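Local coordinates for protein pollen receptor-like kinase 3 (Arabidopsis thaliana, PDB 5WLS) that is a pollen receptor-like kinase whose leucine-rich-repeat ectodomain, similar in structure to the SERK co-receptors, probably takes part in signal perception at the cell surface, at residues A[47-52]-A[72-77]; A[95-100]-A[118-123]; A[55-60]-A[81-86]; A[4-9]-A[21-26]. One frame throughout, in Å; residues are numbered along the deposited sequence.

Interaction 1: A[47-52]-A[72-77]. With NAG (2-acetamido-2-deoxy-beta-D-glucopyranose), chain C.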
# COMPACT_ATOMS: atom_id res chain seq x y z
N HIS A 47 3.06 10.72 -7.41
CA HIS A 47 2.35 11.29 -6.26
C HIS A 47 1.18 12.12 -6.80
O HIS A 47 1.29 13.33 -6.96
CB HIS A 47 3.31 12.13 -5.41
CG HIS A 47 2.70 12.69 -4.16
ND1 HIS A 47 3.44 13.39 -3.23
CD2 HIS A 47 1.43 12.66 -3.69
CE1 HIS A 47 2.65 13.76 -2.24
NE2 HIS A 47 1.42 13.33 -2.50
N VAL A 48 0.05 11.46 -7.06
CA VAL A 48 -1.15 12.14 -7.53
C VAL A 48 -2.31 11.77 -6.62
O VAL A 48 -2.60 10.59 -6.41
CB VAL A 48 -1.47 11.82 -9.00
CG1 VAL A 48 -0.43 12.46 -9.91
CG2 VAL A 48 -1.49 10.32 -9.24
N THR A 49 -2.97 12.79 -6.06
CA THR A 49 -4.00 12.60 -5.05
C THR A 49 -5.16 13.54 -5.30
O THR A 49 -4.99 14.63 -5.86
CB THR A 49 -3.46 12.83 -3.62
OG1 THR A 49 -2.89 14.15 -3.54
CG2 THR A 49 -2.40 11.80 -3.27
N ARG A 50 -6.36 13.11 -4.89
CA ARG A 50 -7.56 13.94 -4.93
C ARG A 50 -7.87 14.40 -6.35
O ARG A 50 -8.23 15.56 -6.59
CB ARG A 50 -7.45 15.14 -3.99
CG ARG A 50 -7.03 14.79 -2.58
CD ARG A 50 -7.21 15.97 -1.65
NE ARG A 50 -6.58 15.75 -0.35
CZ ARG A 50 -7.18 15.24 0.71
NH1 ARG A 50 -8.46 14.89 0.66
NH2 ARG A 50 -6.50 15.08 1.84
N LEU A 51 -7.74 13.49 -7.31
CA LEU A 51 -8.13 13.76 -8.69
C LEU A 51 -9.34 12.94 -9.12
O LEU A 51 -9.72 12.99 -10.29
CB LEU A 51 -6.96 13.51 -9.64
CG LEU A 51 -5.76 14.45 -9.57
CD1 LEU A 51 -4.66 13.96 -10.51
CD2 LEU A 51 -6.13 15.89 -9.87
N GLY A 52 -9.94 12.20 -8.19
CA GLY A 52 -11.07 11.38 -8.56
C GLY A 52 -10.72 10.29 -9.54
O GLY A 52 -11.55 9.94 -10.38
N ARG A 72 2.05 6.84 -4.61
CA ARG A 72 1.14 7.43 -3.63
C ARG A 72 -0.07 7.96 -4.38
O ARG A 72 -0.00 9.01 -5.04
CB ARG A 72 1.83 8.52 -2.81
CG ARG A 72 0.88 9.45 -2.07
CD ARG A 72 1.63 10.44 -1.20
NE ARG A 72 0.88 10.79 0.01
CZ ARG A 72 1.39 11.46 1.04
NH1 ARG A 72 2.66 11.85 1.01
NH2 ARG A 72 0.64 11.74 2.09
N LEU A 73 -1.18 7.24 -4.28
CA LEU A 73 -2.42 7.54 -5.00
C LEU A 73 -3.55 7.81 -4.02
O LEU A 73 -4.68 7.36 -4.22
CB LEU A 73 -2.78 6.41 -5.95
CG LEU A 73 -1.69 6.03 -6.95
CD1 LEU A 73 -2.02 4.73 -7.65
CD2 LEU A 73 -1.55 7.13 -7.97
N ASP A 74 -3.25 8.54 -2.95
CA ASP A 74 -4.21 8.72 -1.86
C ASP A 74 -5.46 9.47 -2.29
O ASP A 74 -5.43 10.31 -3.19
CB ASP A 74 -3.55 9.47 -0.70
CG ASP A 74 -2.42 8.67 -0.05
OD1 ASP A 74 -2.46 7.43 -0.11
OD2 ASP A 74 -1.49 9.30 0.52
N ASN A 75 -6.57 9.12 -1.65
CA ASN A 75 -7.85 9.81 -1.78
C ASN A 75 -8.28 9.99 -3.25
O ASN A 75 -8.34 11.10 -3.79
CB ASN A 75 -7.84 11.16 -1.02
CG ASN A 75 -7.44 11.00 0.42
OD1 ASN A 75 -8.17 10.41 1.21
ND2 ASN A 75 -6.28 11.55 0.78
N ASN A 76 -8.57 8.86 -3.88
CA ASN A 76 -9.18 8.86 -5.20
C ASN A 76 -10.35 7.90 -5.14
O ASN A 76 -10.91 7.62 -4.07
CB ASN A 76 -8.16 8.48 -6.28
CG ASN A 76 -7.20 9.61 -6.61
OD1 ASN A 76 -7.56 10.57 -7.30
ND2 ASN A 76 -5.97 9.50 -6.13
N LEU A 77 -10.75 7.37 -6.29
CA LEU A 77 -11.90 6.49 -6.39
C LEU A 77 -11.54 5.18 -7.05
O LEU A 77 -12.36 4.57 -7.74
CB LEU A 77 -13.04 7.18 -7.14
CG LEU A 77 -13.44 8.56 -6.64
CD1 LEU A 77 -14.45 9.20 -7.58
CD2 LEU A 77 -14.01 8.46 -5.23
C1 NAG C . -8.85 9.21 4.95
C2 NAG C . -7.77 10.26 5.11
C3 NAG C . -7.87 10.93 6.47
C4 NAG C . -9.23 11.59 6.67
C5 NAG C . -10.34 10.56 6.33
C6 NAG C . -11.71 11.22 6.16
C7 NAG C . -5.48 10.31 4.24
C8 NAG C . -4.19 9.64 4.16
N2 NAG C . -6.43 9.69 4.95
O3 NAG C . -6.78 11.84 6.64
O4 NAG C . -9.38 11.88 8.07
O5 NAG C . -10.11 9.78 5.14
O6 NAG C . -11.64 12.49 5.51
O7 NAG C . -5.70 11.39 3.66

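Interaction 2: A[95-100]-A[118-123]. With NAG (2-acetamido-2-deoxy-beta-D-glucopyranose), chain C.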
# COMPACT_ATOMS: atom_id res chain seq x y z
N LEU A 95 1.37 3.66 -1.14
CA LEU A 95 0.41 4.46 -0.39
C LEU A 95 -0.86 4.59 -1.22
O LEU A 95 -0.88 5.29 -2.24
CB LEU A 95 1.00 5.83 -0.07
CG LEU A 95 1.72 5.97 1.28
CD1 LEU A 95 2.83 4.94 1.43
CD2 LEU A 95 2.27 7.37 1.43
N LEU A 96 -1.91 3.92 -0.77
CA LEU A 96 -3.20 3.92 -1.45
C LEU A 96 -4.34 4.30 -0.50
O LEU A 96 -5.42 3.76 -0.61
CB LEU A 96 -3.47 2.56 -2.10
CG LEU A 96 -2.44 2.06 -3.12
CD1 LEU A 96 -2.75 0.63 -3.54
CD2 LEU A 96 -2.40 2.98 -4.33
N SER A 97 -4.09 5.20 0.46
CA SER A 97 -5.07 5.63 1.45
C SER A 97 -6.38 6.12 0.84
O SER A 97 -6.42 6.68 -0.26
CB SER A 97 -4.47 6.74 2.30
OG SER A 97 -3.56 6.25 3.27
N ASN A 98 -7.46 5.78 1.53
CA ASN A 98 -8.83 6.18 1.19
C ASN A 98 -9.10 5.98 -0.32
O ASN A 98 -9.24 6.93 -1.11
CB ASN A 98 -9.10 7.66 1.53
CG ASN A 98 -8.44 8.16 2.72
OD1 ASN A 98 -7.27 8.27 2.67
ND2 ASN A 98 -9.18 8.64 3.67
N ASN A 99 -9.03 4.73 -0.79
CA ASN A 99 -9.51 4.38 -2.13
C ASN A 99 -10.59 3.33 -1.92
O ASN A 99 -11.01 3.08 -0.79
CB ASN A 99 -8.38 3.89 -3.06
CG ASN A 99 -7.62 5.03 -3.75
OD1 ASN A 99 -8.15 5.74 -4.62
ND2 ASN A 99 -6.39 5.24 -3.32
N SER A 100 -11.08 2.73 -3.00
CA SER A 100 -12.18 1.77 -2.87
C SER A 100 -11.80 0.40 -3.42
O SER A 100 -12.63 -0.32 -3.99
CB SER A 100 -13.45 2.28 -3.54
OG SER A 100 -13.92 3.45 -2.88
N ARG A 118 7.00 0.66 3.36
CA ARG A 118 5.76 1.30 3.74
C ARG A 118 4.60 0.82 2.88
O ARG A 118 4.69 0.83 1.65
CB ARG A 118 5.86 2.81 3.66
CG ARG A 118 6.60 3.67 4.70
CD ARG A 118 6.50 4.85 3.77
NE ARG A 118 5.33 5.62 4.12
CZ ARG A 118 5.16 6.93 4.08
NH1 ARG A 118 6.09 7.74 3.61
NH2 ARG A 118 3.97 7.40 4.41
N VAL A 119 3.54 0.36 3.54
CA VAL A 119 2.32 -0.12 2.90
C VAL A 119 1.13 0.51 3.63
O VAL A 119 0.83 0.13 4.78
CB VAL A 119 2.21 -1.65 2.92
CG1 VAL A 119 0.88 -2.08 2.37
CG2 VAL A 119 3.36 -2.26 2.14
N PHE A 120 0.47 1.47 2.99
CA PHE A 120 -0.72 2.11 3.53
C PHE A 120 -1.89 1.71 2.64
O PHE A 120 -2.00 2.16 1.50
CB PHE A 120 -0.57 3.63 3.58
CG PHE A 120 0.45 4.13 4.59
CD1 PHE A 120 0.18 5.23 5.37
CD2 PHE A 120 1.68 3.50 4.73
CE1 PHE A 120 1.11 5.69 6.29
CE2 PHE A 120 2.61 3.96 5.65
CZ PHE A 120 2.32 5.06 6.43
N LEU A 121 -2.77 0.85 3.17
CA LEU A 121 -3.97 0.41 2.45
C LEU A 121 -5.24 0.80 3.20
O LEU A 121 -6.31 0.23 2.94
CB LEU A 121 -3.93 -1.10 2.22
CG LEU A 121 -2.72 -1.64 1.46
CD1 LEU A 121 -2.83 -3.14 1.24
CD2 LEU A 121 -2.55 -0.90 0.14
N ASP A 122 -5.13 1.74 4.13
CA ASP A 122 -6.23 2.04 5.03
C ASP A 122 -7.45 2.57 4.28
O ASP A 122 -7.34 3.24 3.25
CB ASP A 122 -5.79 3.08 6.07
CG ASP A 122 -5.17 4.31 5.44
OD1 ASP A 122 -4.40 4.17 4.47
OD2 ASP A 122 -5.47 5.43 5.91
N ASN A 123 -8.62 2.24 4.82
CA ASN A 123 -9.90 2.81 4.39
C ASN A 123 -10.24 2.49 2.94
O ASN A 123 -10.85 3.29 2.23
CB ASN A 123 -9.93 4.32 4.64
CG ASN A 123 -9.86 4.66 6.11
OD1 ASN A 123 -10.67 4.18 6.91
ND2 ASN A 123 -8.88 5.48 6.48
C1 NAG C . -8.85 9.21 4.95
C2 NAG C . -7.77 10.26 5.11
C3 NAG C . -7.87 10.93 6.47
C4 NAG C . -9.23 11.59 6.67
C5 NAG C . -10.34 10.56 6.33
C6 NAG C . -11.71 11.22 6.16
C7 NAG C . -5.48 10.31 4.24
C8 NAG C . -4.19 9.64 4.16
N2 NAG C . -6.43 9.69 4.95
O3 NAG C . -6.78 11.84 6.64
O4 NAG C . -9.38 11.88 8.07
O5 NAG C . -10.11 9.78 5.14
O6 NAG C . -11.64 12.49 5.51
O7 NAG C . -5.70 11.39 3.66

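Interaction 3: A[55-60]-A[81-86]. With NAG (2-acetamido-2-deoxy-beta-D-glucopyranose), chain E.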
# COMPACT_ATOMS: atom_id res chain seq x y z
N GLY A 55 -10.54 5.03 -12.80
CA GLY A 55 -10.25 3.98 -13.75
C GLY A 55 -9.48 2.84 -13.13
O GLY A 55 -9.64 2.51 -11.95
N THR A 56 -8.64 2.21 -13.94
CA THR A 56 -7.90 1.02 -13.58
C THR A 56 -6.41 1.27 -13.77
O THR A 56 -5.99 1.86 -14.77
CB THR A 56 -8.35 -0.17 -14.45
OG1 THR A 56 -9.65 -0.59 -14.04
CG2 THR A 56 -7.39 -1.34 -14.30
N ILE A 57 -5.61 0.84 -12.80
CA ILE A 57 -4.16 0.91 -12.94
C ILE A 57 -3.70 -0.25 -13.81
O ILE A 57 -4.09 -1.40 -13.58
CB ILE A 57 -3.48 0.88 -11.57
CG1 ILE A 57 -3.75 2.18 -10.82
CG2 ILE A 57 -1.99 0.64 -11.71
CD1 ILE A 57 -3.48 2.08 -9.35
N ASN A 58 -2.89 0.06 -14.82
CA ASN A 58 -2.26 -0.96 -15.66
C ASN A 58 -0.78 -0.98 -15.29
O ASN A 58 -0.01 -0.11 -15.72
CB ASN A 58 -2.48 -0.67 -17.14
CG ASN A 58 -2.12 -1.86 -18.02
OD1 ASN A 58 -1.61 -2.87 -17.53
ND2 ASN A 58 -2.38 -1.74 -19.31
N ILE A 59 -0.39 -1.98 -14.50
CA ILE A 59 0.94 -2.01 -13.92
C ILE A 59 2.02 -2.32 -14.95
O ILE A 59 3.20 -2.01 -14.73
CB ILE A 59 0.92 -2.98 -12.72
CG1 ILE A 59 0.38 -2.23 -11.50
CG2 ILE A 59 2.28 -3.58 -12.42
CD1 ILE A 59 0.20 -3.07 -10.29
N GLU A 60 1.65 -2.88 -16.10
CA GLU A 60 2.64 -3.07 -17.16
C GLU A 60 3.20 -1.74 -17.64
O GLU A 60 4.37 -1.67 -18.04
CB GLU A 60 2.03 -3.84 -18.33
CG GLU A 60 1.57 -5.25 -17.99
CD GLU A 60 2.72 -6.17 -17.61
OE1 GLU A 60 3.84 -5.97 -18.12
OE2 GLU A 60 2.49 -7.10 -16.81
N PRO A 81 -10.11 -5.16 -7.76
CA PRO A 81 -9.10 -5.86 -6.97
C PRO A 81 -7.80 -5.08 -6.91
O PRO A 81 -7.53 -4.20 -7.73
CB PRO A 81 -8.92 -7.19 -7.71
CG PRO A 81 -9.30 -6.87 -9.12
CD PRO A 81 -10.38 -5.83 -9.04
N LEU A 82 -6.99 -5.42 -5.92
CA LEU A 82 -5.73 -4.71 -5.74
C LEU A 82 -4.80 -5.07 -6.89
O LEU A 82 -4.51 -6.26 -7.10
CB LEU A 82 -5.09 -5.07 -4.40
CG LEU A 82 -3.81 -4.30 -4.08
CD1 LEU A 82 -4.15 -2.85 -3.77
CD2 LEU A 82 -3.11 -4.92 -2.88
N PRO A 83 -4.32 -4.10 -7.66
CA PRO A 83 -3.52 -4.41 -8.84
C PRO A 83 -2.20 -5.05 -8.44
O PRO A 83 -1.72 -4.85 -7.31
CB PRO A 83 -3.29 -3.03 -9.49
CG PRO A 83 -4.39 -2.17 -8.94
CD PRO A 83 -4.59 -2.66 -7.54
N PRO A 84 -1.60 -5.84 -9.32
CA PRO A 84 -0.45 -6.65 -8.92
C PRO A 84 0.82 -5.84 -8.70
O PRO A 84 1.75 -5.91 -9.51
CB PRO A 84 -0.30 -7.62 -10.09
CG PRO A 84 -0.80 -6.85 -11.26
CD PRO A 84 -1.94 -6.03 -10.74
N PHE A 85 0.87 -5.06 -7.62
CA PHE A 85 2.02 -4.19 -7.39
C PHE A 85 3.30 -4.98 -7.15
O PHE A 85 4.39 -4.39 -7.20
CB PHE A 85 1.75 -3.25 -6.22
CG PHE A 85 0.79 -2.14 -6.56
CD1 PHE A 85 -0.55 -2.24 -6.22
CD2 PHE A 85 1.22 -1.01 -7.22
CE1 PHE A 85 -1.44 -1.23 -6.53
CE2 PHE A 85 0.34 0.01 -7.54
CZ PHE A 85 -0.99 -0.10 -7.19
N PHE A 86 3.21 -6.29 -6.90
CA PHE A 86 4.40 -7.11 -6.73
C PHE A 86 5.21 -7.26 -8.01
O PHE A 86 6.34 -7.77 -7.96
CB PHE A 86 4.01 -8.50 -6.22
CG PHE A 86 2.95 -9.18 -7.05
CD1 PHE A 86 1.62 -9.08 -6.70
CD2 PHE A 86 3.29 -9.92 -8.17
CE1 PHE A 86 0.64 -9.70 -7.45
CE2 PHE A 86 2.32 -10.54 -8.93
CZ PHE A 86 0.99 -10.44 -8.56
C1 NAG E . -13.24 4.78 -18.23
C2 NAG E . -14.13 3.61 -17.82
C3 NAG E . -14.83 3.05 -19.05
C4 NAG E . -15.61 4.16 -19.76
C5 NAG E . -14.70 5.35 -20.06
C6 NAG E . -15.45 6.54 -20.61
C7 NAG E . -13.30 2.49 -15.81
C8 NAG E . -12.48 1.36 -15.27
N2 NAG E . -13.37 2.58 -17.14
O3 NAG E . -15.71 2.00 -18.67
O4 NAG E . -16.16 3.67 -20.98
O5 NAG E . -14.04 5.79 -18.86
O6 NAG E . -14.92 7.76 -20.11
O7 NAG E . -13.88 3.28 -15.07

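Interaction 4: A[4-9]-A[21-26]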
# COMPACT_ATOMS: atom_id res chain seq x y z
N LEU A 4 4.82 5.99 -21.34
CA LEU A 4 4.25 5.03 -20.40
C LEU A 4 3.53 5.73 -19.26
O LEU A 4 2.46 5.28 -18.82
CB LEU A 4 5.36 4.14 -19.86
CG LEU A 4 6.45 4.84 -19.05
CD1 LEU A 4 7.34 3.82 -18.55
CD2 LEU A 4 7.27 5.86 -19.77
N VAL A 5 4.13 6.81 -18.76
CA VAL A 5 3.49 7.69 -17.80
C VAL A 5 2.19 8.25 -18.37
O VAL A 5 1.19 8.40 -17.65
CB VAL A 5 4.48 8.78 -17.37
CG1 VAL A 5 3.86 9.73 -16.41
CG2 VAL A 5 5.69 8.12 -16.73
N ARG A 6 2.16 8.55 -19.68
CA ARG A 6 0.87 9.04 -20.16
C ARG A 6 -0.02 7.93 -20.70
O ARG A 6 -1.21 8.16 -20.93
CB ARG A 6 1.05 10.13 -21.23
CG ARG A 6 -0.23 10.95 -21.41
CD ARG A 6 -0.64 11.18 -22.84
NE ARG A 6 -1.55 12.32 -22.96
CZ ARG A 6 -2.39 12.49 -23.97
NH1 ARG A 6 -2.44 11.61 -24.96
NH2 ARG A 6 -3.19 13.55 -24.00
N PHE A 7 0.50 6.70 -20.82
CA PHE A 7 -0.38 5.53 -20.82
C PHE A 7 -1.14 5.49 -19.51
O PHE A 7 -2.36 5.31 -19.48
CB PHE A 7 0.41 4.22 -20.97
CG PHE A 7 1.08 4.02 -22.30
CD1 PHE A 7 0.78 4.82 -23.40
CD2 PHE A 7 2.00 3.00 -22.46
CE1 PHE A 7 1.41 4.60 -24.61
CE2 PHE A 7 2.63 2.78 -23.66
CZ PHE A 7 2.34 3.58 -24.74
N LYS A 8 -0.42 5.66 -18.40
CA LYS A 8 -1.01 5.53 -17.08
C LYS A 8 -1.99 6.66 -16.80
O LYS A 8 -3.03 6.45 -16.17
CB LYS A 8 0.09 5.48 -16.02
CG LYS A 8 -0.38 5.02 -14.66
CD LYS A 8 -0.57 6.21 -13.74
CE LYS A 8 -0.93 5.76 -12.34
NZ LYS A 8 -1.18 6.93 -11.45
N ARG A 9 -1.68 7.87 -17.26
CA ARG A 9 -2.62 8.97 -17.10
C ARG A 9 -3.92 8.74 -17.86
O ARG A 9 -4.98 9.20 -17.42
CB ARG A 9 -1.98 10.28 -17.55
CG ARG A 9 -2.93 11.43 -17.57
CD ARG A 9 -2.28 12.68 -17.06
NE ARG A 9 -1.95 12.64 -15.63
CZ ARG A 9 -2.56 13.37 -14.71
NH1 ARG A 9 -3.58 14.15 -15.05
NH2 ARG A 9 -2.20 13.29 -13.44
N TRP A 21 0.98 16.35 -18.42
CA TRP A 21 1.90 15.25 -18.66
C TRP A 21 2.04 15.06 -20.17
O TRP A 21 1.68 14.04 -20.76
CB TRP A 21 1.40 13.97 -17.98
CG TRP A 21 1.53 13.98 -16.47
CD1 TRP A 21 1.82 15.06 -15.68
CD2 TRP A 21 1.43 12.86 -15.58
NE1 TRP A 21 1.88 14.68 -14.36
CE2 TRP A 21 1.65 13.33 -14.27
CE3 TRP A 21 1.16 11.50 -15.77
CZ2 TRP A 21 1.61 12.49 -13.16
CZ3 TRP A 21 1.12 10.67 -14.66
CH2 TRP A 21 1.35 11.17 -13.37
N ARG A 22 2.58 16.12 -20.78
CA ARG A 22 2.66 16.20 -22.24
C ARG A 22 3.57 15.12 -22.78
O ARG A 22 4.69 14.93 -22.30
CB ARG A 22 3.16 17.59 -22.65
N THR A 23 3.08 14.41 -23.80
CA THR A 23 3.76 13.22 -24.31
C THR A 23 5.11 13.52 -24.94
O THR A 23 5.93 12.61 -25.08
CB THR A 23 2.86 12.52 -25.33
OG1 THR A 23 1.49 12.60 -24.89
CG2 THR A 23 3.25 11.05 -25.48
N GLY A 24 5.38 14.77 -25.30
CA GLY A 24 6.65 15.09 -25.93
C GLY A 24 7.60 15.89 -25.07
O GLY A 24 8.49 16.57 -25.59
N THR A 25 7.45 15.81 -23.75
CA THR A 25 8.28 16.55 -22.82
C THR A 25 8.82 15.62 -21.74
O THR A 25 8.20 14.61 -21.40
CB THR A 25 7.50 17.71 -22.16
OG1 THR A 25 6.44 17.17 -21.35
CG2 THR A 25 6.92 18.64 -23.21
N ASP A 26 9.99 15.98 -21.21
CA ASP A 26 10.67 15.15 -20.22
C ASP A 26 9.99 15.31 -18.86
O ASP A 26 9.78 16.44 -18.41
CB ASP A 26 12.14 15.52 -20.13
CG ASP A 26 12.81 14.97 -18.89
OD1 ASP A 26 12.97 13.73 -18.80
OD2 ASP A 26 13.17 15.77 -18.00

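Interaction 1: A[47-52]-A[72-77]
R72 and H47 illustrate how neighbouring coils of a solenoid use an arginine's aliphatic part and its charge at once. The two side chains run side by side from a parallel strand pair. CD of R72 sits over the imidazole face, displaced toward the rim and 3.2 Å from H47 NE2, a CH-pi contact, while the guanidinium plane lies 5° from that of the ring. CG of H47, anti to its backbone N (chi1 -176°), sets the ring alongside the R72 chain, and ND1 is tied to the Y36 hydroxyl. One atom further along, R72 NE forms a salt bridge with D74 OD2 at 2.8 Å, reaching it from above the carboxylate plane. An alanine at R72 would probably leave this imidazole face without its methylene cover and D74 OD2 without its cationic mate. Beside the sugar, the R50 guanidinium stacks on the N75 amide. N75 ND2 donates a straight bond of 2.9 Å to O7 of the NAG in chain C. Deeper in, N76 OD1 accepts from L51 N at 2.9 Å and ND2 donates to L73 O. The chemistry pairs layered flat groups with a buried amide fastening backbone to backbone.

Interaction 2: A[95-100]-A[118-123]
L95 and F120 stand side by side on the same face of the sheet and form a closely packed part of the contact. L95 CD1 comes obliquely to the phenyl ring, 3.8 Å from F120 CD2, and L95 CD2 rests over a face of the R118 guanidinium. One step on, L96 N donates to F120 O at 2.9 Å, and on the core side L96 CD1 meets L121 CD2 at 4.0 Å. The buried polar element is S97 OG, which donates to D122 OD1 on its syn lone pair at 2.5 Å; CG of D122, between its backbone N and carbonyl carbon (chi1 52°), turns the carboxylate toward S97. An alanine in place of D122 would probably leave the S97 hydroxyl without this acceptor, though the backbone bond from N98 N to D122 O could remain. Toward solvent the packing thins. N98 and N123 meet mainly through backbone atoms, CA of N98 lying 3.7 Å from O of N123, and N98 ND2 carries the covalently attached NAG of chain C, whose methyl C8 touches S97 CB. L95 and F120 together on one sheet face, L96 and L121 on the inner side, and parallel bonding at one-repeat spacing are characteristic of the leucine-rich-repeat solenoid.

Interaction 3: A[55-60]-A[81-86]
I59 and F85 provide the aromatic part of a contact that shows how neighbouring coils of a solenoid can be joined by apolar packing, without hydrogen bonds between the segments. The methyl CD1 of I59 lies over one face of the F85 ring, 4.0 Å from its centroid and 16° off the normal, displaced toward the CG–CD2 side: a CH-pi contact. I57 reaches the same ring differently. Its CD1 stands at the edge, near the ring plane and 4.0 Å from CZ, with the two side chains crossing at about a right angle. One phenyl group is thus gripped over a face by one isoleucine and at its rim by the other.

The second group is aliphatic packing on proline. I59 CD1 touches P83 CB at 3.6 Å and P84 CD at 3.7 Å, and I57 CB meets P83 CG at 4.1 Å. Since CD1 of I59 is anti to CA about the CB–CG1 bond (chi2 176°), this methyl extends far enough to touch both prolines and the ring.

The third is contact with backbone. P84 is the centre of an inverse gamma turn, and its C lies 3.3 Å from I59 CD1.

T56 lies toward the other end of its segment from I59, its OG1 3.7 Å from C8 of the NAG in chain E. Segment 55-60 runs into helix 59-63, whereas 81-86 leads from strand 79-80 into a 3-10 turn on the way to strand 93-95. I57 also packs on L73 and L78, which follow strand 70-72, and L82 on L96, just after strand 93-95.

Interaction 4: A[4-9]-A[21-26]
R6 and W21 are the nearest backbone neighbours here, with CA atoms 6.5 Å apart, where a short helix lies against an irregular loop. Residues 4-9 belong to helix 3-9 and keep the i to i+4 pattern, K8 N bonding to L4 O and R9 N to V5 O. The loop turns away after W21 through a type I beta turn from R22 to T25, in which both N and OG1 of T25 donate to R22 O from the same side of its carbonyl plane.

W21 is the side chain around which the contact is organised. From the helix, V5 and R9, one turn apart, both reach its six-membered ring. V5 crosses the indole at about a right angle, and its CG1 comes obliquely to within 3.3 Å of W21 CE3. R9 approaches over a face: CZ is 4.2 Å from the centroid of the six-membered ring and 13° off its normal, a cation-pi arrangement, although the guanidinium is tilted 59° to the ring rather than stacked flat. A bend at chi3 (-67°) places NE 3.3 Å from W21 CE3. R9 NH1 bonds to the carbonyl of D17, which helps to fix the group, and the indole is likewise held from outside, NE1 bonding to the F33 carbonyl while W32 stacks on the ring. At the more exposed margin, R6 crosses T23, CD of R6 lying 3.3 Å from T23 OG1.

A short helix closed over a tryptophan, with V5 and W21 both touching I35 of strand 35-38, is consistent with the N-terminal capping domain of plant leucine-rich-repeat receptors.

Overall arrangement
From the N terminus, interaction 4 closes first, a short local loop that folds the helix of the N-terminal cap onto the tryptophan loop following it. Interaction 1 then opens and joins the turn after strand 42-47 to that after strand 70-72. Interaction 3 opens before interaction 1 has closed, so the two cross: they link the same neighbouring coils at different levels, and L73 touches I57 between them. Interaction 2 follows in series, joining the next two strands, 93-95 and 118-120; it is bound to interaction 1 through D74 and S97 and shares its glycan, while L96 packs on L82 and F85 of interaction 3. V48 touches W21 and R9, and L51 touches R9, connecting cap to solenoid.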